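Local atomic coordinates of dipeptide transport protein DPPA (Bacillus subtilis, PDB entry 1HI9), a protein that hydrolyses N-terminal residues from peptides containing D-amino acids, as a zinc-dependent aminopeptidase whose ten subunits enclose the active sites in a central chamber. Residues V121-N127 with P217-F223. Residue numbers count along the deposited sequence, not the author numbering.
Sequences VRHFYIN and PVLSIEF
Glu222, Tyr125 and Ser220 bury the most surface where strands 123-126 and 218-223 pair antiparallel, 167° between directions and 4.7 Å apart at closest approach. Strands 129-131 and 246-250 flank them in the sheet. Tyr125 and Ser220 form a hydrogen-bonded pair: Tyr125 N to Ser220 O is 2.7 Å, Ser220 N to Tyr125 O 2.9 Å. Phe124-Ile221 and Ile126-Leu219 are non-hydrogen-bonded pairs. At a classic beta bulge, helix-like Arg122 (-100/-39) and His123 both face Glu222; beyond this one-residue shift Val121 pairs with Phe223. Arg122 N (2.7 Å) and, weakly, His123 N (3.3 Å) donate to Glu222 O; Glu222 N donates back to His123 O at 2.9 Å. Extended Glu222 (chi1 and chi2 t) places OE2 3.0 Å from Arg122 NE, a salt bridge. Left-handed helical Asn127 (59/54) ends the extended run; its N donates to Val218 O at 3.0 Å and its OD1 accepts from Val218 N at 2.8 Å. His123, Tyr125, Ser220 and Glu222 lie on one face; Phe124, Ile126, Leu219 and Ile221 on the opposite one. Phe124 is about 5 Å, side chain to side chain, from zinc ligand Glu133. The chemistry divides: an apolar face beside the metal site, and a charged pair at a subunit interface.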
loop_
_atom_site.group_PDB
_atom_site.type_symbol
_atom_site.label_atom_id
_atom_site.label_comp_id
_atom_site.label_asym_id
_atom_site.label_seq_id
_atom_site.Cartn_x
_atom_site.Cartn_y
_atom_site.Cartn_z
ATOM N N VAL A 121 -17.443 -21.458 15.294
ATOM C CA VAL A 121 -18.217 -22.484 15.978
ATOM C C VAL A 121 -17.346 -23.462 16.746
ATOM O O VAL A 121 -16.257 -23.847 16.297
ATOM C CB VAL A 121 -19.118 -23.303 15.022
ATOM C CG1 VAL A 121 -19.847 -22.385 14.059
ATOM C CG2 VAL A 121 -18.300 -24.335 14.291
ATOM N N ARG A 122 -17.820 -23.852 17.921
ATOM C CA ARG A 122 -17.092 -24.815 18.733
ATOM C C ARG A 122 -17.704 -26.188 18.568
ATOM O O ARG A 122 -16.981 -27.176 18.503
ATOM C CB ARG A 122 -17.106 -24.407 20.202
ATOM C CG ARG A 122 -15.935 -23.530 20.585
ATOM C CD ARG A 122 -16.018 -23.180 22.035
ATOM N NE ARG A 122 -16.050 -24.357 22.914
ATOM C CZ ARG A 122 -14.982 -25.065 23.263
ATOM N NH1 ARG A 122 -13.782 -24.731 22.808
ATOM N NH2 ARG A 122 -15.108 -26.090 24.088
ATOM N N HIS A 123 -19.033 -26.242 18.501
ATOM C CA HIS A 123 -19.743 -27.507 18.327
ATOM C C HIS A 123 -21.078 -27.337 17.605
ATOM O O HIS A 123 -21.746 -26.309 17.724
ATOM C CB HIS A 123 -20.046 -28.175 19.682
ATOM C CG HIS A 123 -18.836 -28.646 20.426
ATOM N ND1 HIS A 123 -18.398 -28.051 21.588
ATOM C CD2 HIS A 123 -17.963 -29.647 20.163
ATOM C CE1 HIS A 123 -17.303 -28.660 22.010
ATOM N NE2 HIS A 123 -17.018 -29.633 21.162
ATOM N N PHE A 124 -21.449 -28.368 16.860
ATOM C CA PHE A 124 -22.722 -28.438 16.163
ATOM C C PHE A 124 -23.449 -29.581 16.873
ATOM O O PHE A 124 -22.823 -30.573 17.262
ATOM C CB PHE A 124 -22.528 -28.824 14.696
ATOM C CG PHE A 124 -22.262 -27.661 13.778
ATOM C CD1 PHE A 124 -21.631 -27.863 12.545
ATOM C CD2 PHE A 124 -22.663 -26.377 14.121
ATOM C CE1 PHE A 124 -21.398 -26.800 11.676
ATOM C CE2 PHE A 124 -22.437 -25.314 13.263
ATOM C CZ PHE A 124 -21.805 -25.523 12.035
ATOM N N TYR A 125 -24.760 -29.458 17.045
ATOM C CA TYR A 125 -25.539 -30.508 17.691
ATOM C C TYR A 125 -26.845 -30.771 16.947
ATOM O O TYR A 125 -27.582 -29.850 16.573
ATOM C CB TYR A 125 -25.895 -30.137 19.142
ATOM C CG TYR A 125 -24.749 -30.051 20.124
ATOM C CD1 TYR A 125 -24.190 -28.820 20.469
ATOM C CD2 TYR A 125 -24.227 -31.203 20.715
ATOM C CE1 TYR A 125 -23.142 -28.736 21.379
ATOM C CE2 TYR A 125 -23.178 -31.134 21.624
ATOM C CZ TYR A 125 -22.641 -29.892 21.952
ATOM O OH TYR A 125 -21.610 -29.786 22.862
ATOM N N ILE A 126 -27.119 -32.047 16.737
ATOM C CA ILE A 126 -28.354 -32.471 16.111
ATOM C C ILE A 126 -28.980 -33.374 17.165
ATOM O O ILE A 126 -28.596 -34.537 17.298
ATOM C CB ILE A 126 -28.104 -33.256 14.812
ATOM C CG1 ILE A 126 -27.566 -32.318 13.739
ATOM C CG2 ILE A 126 -29.414 -33.869 14.315
ATOM C CD1 ILE A 126 -28.539 -31.192 13.376
ATOM N N ASN A 127 -29.918 -32.811 17.927
ATOM C CA ASN A 127 -30.582 -33.532 19.012
ATOM C C ASN A 127 -29.542 -34.012 20.039
ATOM O O ASN A 127 -29.451 -35.199 20.361
ATOM C CB ASN A 127 -31.378 -34.723 18.459
ATOM C CG ASN A 127 -32.806 -34.357 18.094
ATOM O OD1 ASN A 127 -33.066 -33.296 17.525
ATOM N ND2 ASN A 127 -33.739 -35.246 18.407
ATOM N N PRO A 217 -35.537 -32.331 13.932
ATOM C CA PRO A 217 -34.262 -32.096 14.606
ATOM C C PRO A 217 -34.097 -30.730 15.247
ATOM O O PRO A 217 -34.587 -29.721 14.748
ATOM C CB PRO A 217 -33.241 -32.351 13.500
ATOM C CG PRO A 217 -33.955 -31.892 12.277
ATOM C CD PRO A 217 -35.345 -32.455 12.475
ATOM N N VAL A 218 -33.412 -30.726 16.379
ATOM C CA VAL A 218 -33.133 -29.500 17.093
ATOM C C VAL A 218 -31.659 -29.210 16.855
ATOM O O VAL A 218 -30.776 -29.973 17.271
ATOM C CB VAL A 218 -33.376 -29.645 18.608
ATOM C CG1 VAL A 218 -32.918 -28.394 19.334
ATOM C CG2 VAL A 218 -34.853 -29.894 18.875
ATOM N N LEU A 219 -31.401 -28.106 16.163
ATOM C CA LEU A 219 -30.047 -27.695 15.863
ATOM C C LEU A 219 -29.505 -26.847 16.996
ATOM O O LEU A 219 -30.169 -25.928 17.460
ATOM C CB LEU A 219 -30.019 -26.879 14.567
ATOM C CG LEU A 219 -28.673 -26.232 14.198
ATOM C CD1 LEU A 219 -27.608 -27.311 14.074
ATOM C CD2 LEU A 219 -28.802 -25.456 12.879
ATOM N N SER A 220 -28.308 -27.174 17.456
ATOM C CA SER A 220 -27.668 -26.410 18.514
ATOM C C SER A 220 -26.274 -26.051 18.018
ATOM O O SER A 220 -25.557 -26.894 17.474
ATOM C CB SER A 220 -27.565 -27.225 19.811
ATOM O OG SER A 220 -28.803 -27.258 20.496
ATOM N N ILE A 221 -25.908 -24.789 18.185
ATOM C CA ILE A 221 -24.600 -24.334 17.769
ATOM C C ILE A 221 -23.955 -23.605 18.922
ATOM O O ILE A 221 -24.499 -22.631 19.432
ATOM C CB ILE A 221 -24.676 -23.355 16.579
ATOM C CG1 ILE A 221 -25.475 -23.979 15.439
ATOM C CG2 ILE A 221 -23.262 -22.992 16.119
ATOM C CD1 ILE A 221 -25.674 -23.075 14.275
ATOM N N GLU A 222 -22.804 -24.097 19.354
ATOM C CA GLU A 222 -22.081 -23.444 20.429
ATOM C C GLU A 222 -20.991 -22.619 19.755
ATOM O O GLU A 222 -20.146 -23.165 19.041
ATOM C CB GLU A 222 -21.451 -24.477 21.350
ATOM C CG GLU A 222 -20.806 -23.865 22.577
ATOM C CD GLU A 222 -20.132 -24.903 23.458
ATOM O OE1 GLU A 222 -20.799 -25.880 23.861
ATOM O OE2 GLU A 222 -18.933 -24.738 23.745
ATOM N N PHE A 223 -21.014 -21.307 19.970
ATOM C CA PHE A 223 -20.024 -20.415 19.375
ATOM C C PHE A 223 -18.876 -20.124 20.338
ATOM O O PHE A 223 -18.986 -20.348 21.546
ATOM C CB PHE A 223 -20.695 -19.104 18.945
ATOM C CG PHE A 223 -21.741 -19.287 17.882
ATOM C CD1 PHE A 223 -23.085 -19.417 18.222
ATOM C CD2 PHE A 223 -21.377 -19.359 16.535
ATOM C CE1 PHE A 223 -24.058 -19.620 17.237
ATOM C CE2 PHE A 223 -22.339 -19.565 15.534
ATOM C CZ PHE A 223 -23.688 -19.695 15.884
#